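Local coordinates for protein putative dehydrogenase (Pseudomonas fluorescens, PDB 6UUG) that oxidises methanesulfinate as the monooxygenase component MsuC of a two-component flavin-dependent system in bacterial sulfur assimilation, at residues 73-78 against 127-132; 145-150 against 164-169; 208-213 against 383-388. One frame throughout, in Å; residues are numbered along the deposited sequence.

Contact 1 (73-78 against 127-132)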
# COMPACT_ATOMS: atom_id res chain seq x y z
N SER A 73 -10.56 18.80 -33.37
CA SER A 73 -11.89 18.60 -32.81
C SER A 73 -13.00 19.31 -33.59
O SER A 73 -14.17 19.06 -33.31
CB SER A 73 -11.94 19.08 -31.36
OG SER A 73 -11.73 20.48 -31.30
N ILE A 74 -12.65 20.15 -34.56
CA ILE A 74 -13.65 20.92 -35.29
C ILE A 74 -14.21 20.06 -36.43
O ILE A 74 -13.42 19.43 -37.15
CB ILE A 74 -13.03 22.22 -35.82
CG1 ILE A 74 -12.64 23.12 -34.64
CG2 ILE A 74 -13.99 22.95 -36.76
CD1 ILE A 74 -11.67 24.24 -35.01
N PRO A 75 -15.53 19.97 -36.59
CA PRO A 75 -16.09 19.11 -37.64
C PRO A 75 -15.63 19.55 -39.03
O PRO A 75 -15.23 20.69 -39.25
CB PRO A 75 -17.61 19.27 -37.48
CG PRO A 75 -17.77 19.62 -36.00
CD PRO A 75 -16.58 20.53 -35.72
N THR A 76 -15.66 18.60 -39.97
CA THR A 76 -15.15 18.90 -41.31
C THR A 76 -16.02 19.93 -42.01
O THR A 76 -15.52 20.67 -42.87
CB THR A 76 -15.06 17.62 -42.16
OG1 THR A 76 -16.35 17.00 -42.26
CG2 THR A 76 -14.07 16.63 -41.55
N ARG A 77 -17.30 20.03 -41.65
CA ARG A 77 -18.16 21.02 -42.30
C ARG A 77 -17.77 22.45 -41.96
O ARG A 77 -18.28 23.37 -42.61
CB ARG A 77 -19.61 20.78 -41.93
CG ARG A 77 -19.92 20.94 -40.47
CD ARG A 77 -21.41 20.78 -40.26
NE ARG A 77 -22.13 21.89 -40.85
CZ ARG A 77 -23.42 22.13 -40.67
NH1 ARG A 77 -24.14 21.32 -39.90
NH2 ARG A 77 -24.00 23.17 -41.25
N TYR A 78 -16.91 22.67 -40.97
CA TYR A 78 -16.40 24.01 -40.69
C TYR A 78 -14.93 24.15 -41.04
O TYR A 78 -14.31 25.16 -40.70
CB TYR A 78 -16.64 24.36 -39.22
CG TYR A 78 -18.07 24.15 -38.78
CD1 TYR A 78 -19.09 24.97 -39.24
CD2 TYR A 78 -18.41 23.09 -37.94
CE1 TYR A 78 -20.40 24.76 -38.85
CE2 TYR A 78 -19.71 22.88 -37.55
CZ TYR A 78 -20.70 23.71 -38.01
OH TYR A 78 -22.00 23.50 -37.61
N PRO A 127 -18.93 30.52 -36.65
CA PRO A 127 -17.84 31.37 -37.16
C PRO A 127 -16.53 31.18 -36.41
O PRO A 127 -15.46 31.19 -37.03
CB PRO A 127 -18.38 32.79 -36.98
CG PRO A 127 -19.85 32.64 -36.92
CD PRO A 127 -20.10 31.33 -36.25
N TRP A 128 -16.58 31.00 -35.09
CA TRP A 128 -15.35 30.78 -34.35
C TRP A 128 -14.65 29.50 -34.80
O TRP A 128 -13.42 29.48 -34.92
CB TRP A 128 -15.64 30.74 -32.85
CG TRP A 128 -15.79 32.10 -32.24
CD1 TRP A 128 -15.16 33.25 -32.64
CD2 TRP A 128 -16.63 32.47 -31.14
NE1 TRP A 128 -15.55 34.31 -31.84
CE2 TRP A 128 -16.46 33.85 -30.92
CE3 TRP A 128 -17.52 31.76 -30.32
CZ2 TRP A 128 -17.14 34.54 -29.92
CZ3 TRP A 128 -18.19 32.44 -29.33
CH2 TRP A 128 -18.00 33.81 -29.13
N PHE A 129 -15.42 28.44 -35.05
CA PHE A 129 -14.84 27.19 -35.57
C PHE A 129 -14.23 27.39 -36.95
O PHE A 129 -13.12 26.93 -37.23
CB PHE A 129 -15.90 26.09 -35.62
CG PHE A 129 -16.11 25.35 -34.32
CD1 PHE A 129 -15.68 25.89 -33.12
CD2 PHE A 129 -16.73 24.11 -34.32
CE1 PHE A 129 -15.88 25.19 -31.92
CE2 PHE A 129 -16.93 23.40 -33.14
CZ PHE A 129 -16.50 23.95 -31.93
N GLU A 130 -14.97 28.05 -37.84
CA GLU A 130 -14.46 28.29 -39.19
C GLU A 130 -13.17 29.10 -39.17
O GLU A 130 -12.21 28.75 -39.86
CB GLU A 130 -15.54 28.98 -40.03
CG GLU A 130 -16.79 28.15 -40.20
CD GLU A 130 -17.91 28.92 -40.90
OE1 GLU A 130 -17.90 30.17 -40.84
OE2 GLU A 130 -18.80 28.27 -41.50
N GLN A 131 -13.13 30.17 -38.38
CA GLN A 131 -11.92 30.99 -38.36
C GLN A 131 -10.75 30.26 -37.72
O GLN A 131 -9.60 30.41 -38.14
CB GLN A 131 -12.18 32.31 -37.64
CG GLN A 131 -13.23 33.18 -38.31
CD GLN A 131 -13.53 34.42 -37.50
OE1 GLN A 131 -13.02 35.51 -37.79
NE2 GLN A 131 -14.34 34.26 -36.46
N THR A 132 -11.03 29.46 -36.68
CA THR A 132 -9.96 28.70 -36.03
C THR A 132 -9.33 27.70 -36.99
O THR A 132 -8.11 27.54 -37.03
CB THR A 132 -10.52 27.98 -34.79
OG1 THR A 132 -10.96 28.96 -33.84
CG2 THR A 132 -9.47 27.10 -34.16
O HOH W 1 -12.59 27.14 -42.32

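Contact 2 (145-150 against 164-169)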
# COMPACT_ATOMS: atom_id res chain seq x y z
N PRO A 145 -13.25 29.52 -12.01
CA PRO A 145 -14.43 29.73 -11.16
C PRO A 145 -14.10 30.02 -9.71
O PRO A 145 -14.92 30.62 -9.01
CB PRO A 145 -15.20 28.40 -11.30
CG PRO A 145 -14.15 27.40 -11.69
CD PRO A 145 -13.18 28.15 -12.55
N LEU A 146 -12.91 29.62 -9.24
CA LEU A 146 -12.49 29.86 -7.87
C LEU A 146 -11.62 31.10 -7.74
O LEU A 146 -10.84 31.21 -6.78
CB LEU A 146 -11.75 28.63 -7.33
CG LEU A 146 -12.52 27.31 -7.44
CD1 LEU A 146 -11.69 26.17 -6.87
CD2 LEU A 146 -13.86 27.40 -6.73
N ASP A 147 -11.72 32.04 -8.68
CA ASP A 147 -10.98 33.30 -8.64
C ASP A 147 -11.98 34.40 -9.01
O ASP A 147 -12.14 34.75 -10.18
CB ASP A 147 -9.78 33.29 -9.59
CG ASP A 147 -8.88 34.51 -9.42
OD1 ASP A 147 -9.36 35.55 -8.91
OD2 ASP A 147 -7.70 34.44 -9.81
N THR A 148 -12.65 34.94 -7.99
CA THR A 148 -13.70 35.93 -8.18
C THR A 148 -13.17 37.36 -8.18
O THR A 148 -13.95 38.30 -7.96
CB THR A 148 -14.78 35.75 -7.11
OG1 THR A 148 -14.19 35.93 -5.81
CG2 THR A 148 -15.39 34.36 -7.19
N ARG A 149 -11.87 37.56 -8.42
CA ARG A 149 -11.29 38.89 -8.44
C ARG A 149 -11.62 39.68 -9.70
O ARG A 149 -11.45 40.91 -9.71
CB ARG A 149 -9.77 38.82 -8.29
CG ARG A 149 -9.28 38.45 -6.89
CD ARG A 149 -7.76 38.41 -6.85
NE ARG A 149 -7.22 37.40 -7.76
CZ ARG A 149 -5.95 37.34 -8.15
NH1 ARG A 149 -5.08 38.24 -7.71
NH2 ARG A 149 -5.56 36.39 -8.98
N THR A 150 -12.06 39.03 -10.77
CA THR A 150 -12.47 39.72 -11.98
C THR A 150 -13.98 39.90 -11.97
O THR A 150 -14.72 38.93 -11.81
CB THR A 150 -12.03 38.96 -13.23
OG1 THR A 150 -10.60 38.91 -13.26
CG2 THR A 150 -12.51 39.66 -14.48
N LYS A 164 -8.12 40.91 -11.60
CA LYS A 164 -6.97 40.05 -11.82
C LYS A 164 -7.40 38.59 -11.86
O LYS A 164 -8.45 38.22 -11.31
CB LYS A 164 -5.90 40.26 -10.74
CG LYS A 164 -5.30 41.66 -10.77
CD LYS A 164 -4.23 41.85 -9.72
CE LYS A 164 -3.60 43.23 -9.82
NZ LYS A 164 -2.96 43.46 -11.16
N LYS A 165 -6.60 37.76 -12.53
CA LYS A 165 -6.86 36.33 -12.64
C LYS A 165 -5.54 35.58 -12.60
O LYS A 165 -4.50 36.09 -13.01
CB LYS A 165 -7.61 35.98 -13.94
CG LYS A 165 -9.06 36.43 -13.97
CD LYS A 165 -9.87 35.75 -15.07
CE LYS A 165 -11.06 35.01 -14.46
NZ LYS A 165 -10.63 34.02 -13.42
N SER A 166 -5.60 34.35 -12.09
CA SER A 166 -4.45 33.47 -12.04
C SER A 166 -4.82 32.13 -12.66
O SER A 166 -5.99 31.88 -13.00
CB SER A 166 -3.95 33.28 -10.60
OG SER A 166 -4.98 32.75 -9.78
N PHE A 167 -3.81 31.27 -12.83
CA PHE A 167 -3.98 29.96 -13.46
C PHE A 167 -4.51 30.10 -14.88
O PHE A 167 -5.51 29.48 -15.26
CB PHE A 167 -4.88 29.04 -12.61
N CYS A 168 -3.84 30.93 -15.67
CA CYS A 168 -4.27 31.24 -17.03
C CYS A 168 -3.55 30.35 -18.05
O CYS A 168 -2.81 30.82 -18.92
CB CYS A 168 -4.05 32.71 -17.32
SG CYS A 168 -5.13 33.79 -16.36
N SER A 169 -3.80 29.04 -17.94
CA SER A 169 -3.05 28.04 -18.70
C SER A 169 -3.01 28.38 -20.19
O SER A 169 -4.05 28.38 -20.86
CB SER A 169 -3.65 26.65 -18.47
OG SER A 169 -3.70 26.34 -17.09

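Contact 3 (208-213 against 383-388)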
# COMPACT_ATOMS: atom_id res chain seq x y z
N TRP A 208 4.28 32.43 -14.58
CA TRP A 208 4.12 31.03 -14.21
C TRP A 208 5.46 30.41 -13.83
O TRP A 208 6.38 30.35 -14.65
CB TRP A 208 3.48 30.26 -15.37
CG TRP A 208 3.30 28.80 -15.10
CD1 TRP A 208 3.86 27.77 -15.80
CD2 TRP A 208 2.51 28.20 -14.06
NE1 TRP A 208 3.46 26.56 -15.26
CE2 TRP A 208 2.64 26.80 -14.19
CE3 TRP A 208 1.72 28.72 -13.03
CZ2 TRP A 208 1.99 25.91 -13.34
CZ3 TRP A 208 1.07 27.83 -12.18
CH2 TRP A 208 1.22 26.44 -12.34
N ASN A 209 5.55 29.94 -12.58
CA ASN A 209 6.80 29.40 -12.05
C ASN A 209 6.43 28.27 -11.09
O ASN A 209 6.11 28.52 -9.92
CB ASN A 209 7.61 30.49 -11.36
CG ASN A 209 9.08 30.13 -11.23
OD1 ASN A 209 9.62 29.34 -12.01
ND2 ASN A 209 9.74 30.72 -10.23
N ASN A 210 6.47 27.03 -11.58
CA ASN A 210 5.97 25.88 -10.84
C ASN A 210 6.97 24.74 -10.98
O ASN A 210 7.82 24.75 -11.87
CB ASN A 210 4.59 25.49 -11.37
CG ASN A 210 3.83 24.60 -10.43
OD1 ASN A 210 4.14 23.42 -10.30
ND2 ASN A 210 2.81 25.15 -9.77
N ILE A 211 6.89 23.76 -10.06
CA ILE A 211 7.85 22.66 -10.12
C ILE A 211 7.54 21.71 -11.27
O ILE A 211 8.44 21.01 -11.76
CB ILE A 211 7.93 21.89 -8.78
CG1 ILE A 211 6.58 21.25 -8.45
CG2 ILE A 211 8.45 22.81 -7.67
CD1 ILE A 211 6.67 19.93 -7.70
N GLY A 212 6.28 21.67 -11.72
CA GLY A 212 5.90 20.88 -12.87
C GLY A 212 5.06 21.71 -13.82
O GLY A 212 4.68 22.85 -13.52
N GLN A 213 4.75 21.11 -14.98
CA GLN A 213 3.97 21.78 -16.02
C GLN A 213 4.58 23.14 -16.38
O GLN A 213 3.88 24.14 -16.52
CB GLN A 213 2.51 21.96 -15.59
CG GLN A 213 1.76 20.66 -15.40
CD GLN A 213 1.79 19.78 -16.64
OE1 GLN A 213 2.71 18.99 -16.83
NE2 GLN A 213 0.77 19.91 -17.49
N LEU A 383 3.28 15.07 -12.85
CA LEU A 383 2.08 14.41 -12.37
C LEU A 383 1.76 14.83 -10.95
O LEU A 383 0.59 15.01 -10.60
CB LEU A 383 2.24 12.90 -12.48
CG LEU A 383 1.00 12.03 -12.29
CD1 LEU A 383 -0.10 12.46 -13.23
CD2 LEU A 383 1.39 10.57 -12.55
N ARG A 384 2.78 15.00 -10.10
CA ARG A 384 2.51 15.46 -8.74
C ARG A 384 1.79 16.80 -8.73
O ARG A 384 0.89 17.02 -7.91
CB ARG A 384 3.82 15.57 -7.94
CG ARG A 384 3.68 16.16 -6.51
CD ARG A 384 3.01 15.19 -5.54
NE ARG A 384 1.57 15.08 -5.81
CZ ARG A 384 0.72 14.29 -5.15
NH1 ARG A 384 -0.56 14.22 -5.55
NH2 ARG A 384 1.14 13.56 -4.12
N THR A 385 2.22 17.72 -9.60
CA THR A 385 1.62 19.05 -9.65
C THR A 385 0.17 18.98 -10.12
O THR A 385 -0.73 19.60 -9.54
CB THR A 385 2.44 19.95 -10.59
OG1 THR A 385 3.80 20.01 -10.15
CG2 THR A 385 1.86 21.36 -10.62
N GLN A 386 -0.07 18.23 -11.18
CA GLN A 386 -1.38 18.28 -11.82
C GLN A 386 -2.44 17.45 -11.11
O GLN A 386 -3.63 17.65 -11.36
CB GLN A 386 -1.28 17.84 -13.27
CG GLN A 386 -0.83 18.94 -14.21
CD GLN A 386 -1.62 20.25 -14.02
OE1 GLN A 386 -1.03 21.34 -13.93
NE2 GLN A 386 -2.94 20.15 -13.93
N THR A 387 -2.04 16.51 -10.25
CA THR A 387 -3.03 15.73 -9.52
C THR A 387 -3.59 16.45 -8.30
O THR A 387 -4.50 15.91 -7.66
CB THR A 387 -2.44 14.38 -9.08
OG1 THR A 387 -1.21 14.62 -8.38
CG2 THR A 387 -2.16 13.46 -10.26
N LEU A 388 -3.09 17.65 -7.97
CA LEU A 388 -3.52 18.36 -6.77
C LEU A 388 -4.65 19.36 -6.98
O LEU A 388 -5.26 19.80 -6.00
CB LEU A 388 -2.35 19.13 -6.16
CG LEU A 388 -1.18 18.27 -5.70
CD1 LEU A 388 -0.02 19.18 -5.26
CD2 LEU A 388 -1.63 17.36 -4.58

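Contact 1 (73-78 against 127-132)
Ile74 and Phe129 meet at the heart of a loop-on-helix packing in the N-terminal helical domain of the acyl-CoA dehydrogenase fold, where the loop following helix 58-67 lies against helix 122-135. The tight part is apolar. Ile74 CG1 stands over one face of the Phe129 ring in a CH-pi contact, 4.2 Å from the centroid and 15° off the ring normal. CG2, the other branch, reaches Phe129 CD2 at 3.8 Å, while CD1, at the end of the CG1 branch, touches Thr132 CG2. With CG anti to the carbonyl carbon (chi1 -84°), the Phe129 ring is turned to the loop, and its CD2 lies 3.8 Å from Pro75 CD, while Tyr78 CD2 sits at the ring edge. Leu113 of helix 100-119 backs Ile74.

The outer side is looser and more polar. Glu130, exposed, runs its extended chain past Tyr78, and OE2 comes to the ring edge beside CD1; at the far end of the ring the hydroxyl is hydrogen-bonded to Gln126. The backbones approach through a nearly straight CA-H...O contact from Glu130 CA to Tyr78 O, 3.5 Å long. A water donates to Tyr78 O at 3.1 Å and to Glu130 O at 3.0 Å.

Contact 2 (145-150 against 164-169)
An Asx turn in the loop between strands 139-142 and 151-154 docks on the short strand 164-165 of the antiparallel sheet, with Asp147 at the centre of the polar contacts. Within the loop, Asp147 OD1 accepts the backbone N of Arg149 at 3.3 Å, which closes the turn. The Arg149 guanidinium then grips the same carboxylate side-on: NE goes to OD1, and NH2 meets the syn lone pair of OD2 at 3.0 Å, with an N-H...O angle of 173° and the oxygen lying in the guanidinium plane. The paired bonds restrain the guanidinium from turning against the carboxylate.

Across the contact, Ser166 OG donates to Asp147 OD2 on its anti side at 3.2 Å; Ser166 N adds a weak bond to the same oxygen. The carboxylate faces the strand because its CG is anti to the backbone N (chi1 -172°). An alanine here would remove the carboxylate, is likely to set the Arg149 guanidinium free to turn, and would probably leave Ser166 OG without this acceptor. Over one face of that guanidinium lies Lys164 CB, 3.7 Å from Arg149 NH1, whereas the ammonium of Lys164 leads away to Thr222. Where the loop enters strand 151-154, Thr150 OG1 makes a weak hydrogen bond to Lys164 O, 3.0 Å away.

Contact 3 (208-213 against 383-388)
Thr385, near the end of helix 378-386, meets Asn210, Ile211 and Gly212 of the 208-213 loop by van der Waals contact. Its methyl CG2 lies close to Asn210 OD1, at 3.1 Å, the two side chains coming from opposite directions. Its hydroxyl OG1 sits 3.5 Å from Ile211 CG1 and near Gly212 N, at an angle too poor for a hydrogen bond; with OG1 anti to the carbonyl carbon (chi1 -57°), the hydroxyl is bonded back to Arg381 O in its own helix. Gln213 and Gln386 cross at about a right angle, with Gln213 CG 3.2 Å from Gln386 OE1 and their amide planes 58° apart. The amide of Gln213 is engaged beyond, with Ser100 and His104.

Hydrogen bonds inside the loop fix its shape. Asn210 OD1 accepts Gly212 N on a lone pair in the carbonyl plane, 3.1 Å away and almost straight at 176°. Trp208 NE1 donates to Gln213 O at 2.8 Å, linking the two ends of the 208-213 segment, and Asn210 CB rests over one face of the indole.

The second subunit adds a bond: Asn210 ND2 pairs with its Thr370, which also packs on Thr385. The Asx turn at Asn210 shapes a loop of the beta domain that packs on the C-terminal helical domain, at a subunit interface of the acyl-CoA dehydrogenase fold.

From the N terminus, contact 1 comes first: residues 73-78 return against 127-132 after a mostly helical excursion, closing the loop within the N-terminal helical domain. Contact 2 follows, with 145-150 and 164-169 enclosing the hairpin of strands 151-154 and 159-162 in the beta domain. Contact 3 spans far more sequence, bringing the loop between strands 202-204 and 221-228 to helix 378-386 and thereby tying the beta domain to the C-terminal helices. The three stand in series, neither nested nor crossed. Contacts 2 and 3 are neighbours, nearest atoms about 6 Å apart, whereas contacts 1 and 3 have centres 32 Å apart, on opposite sides of the chain's centre.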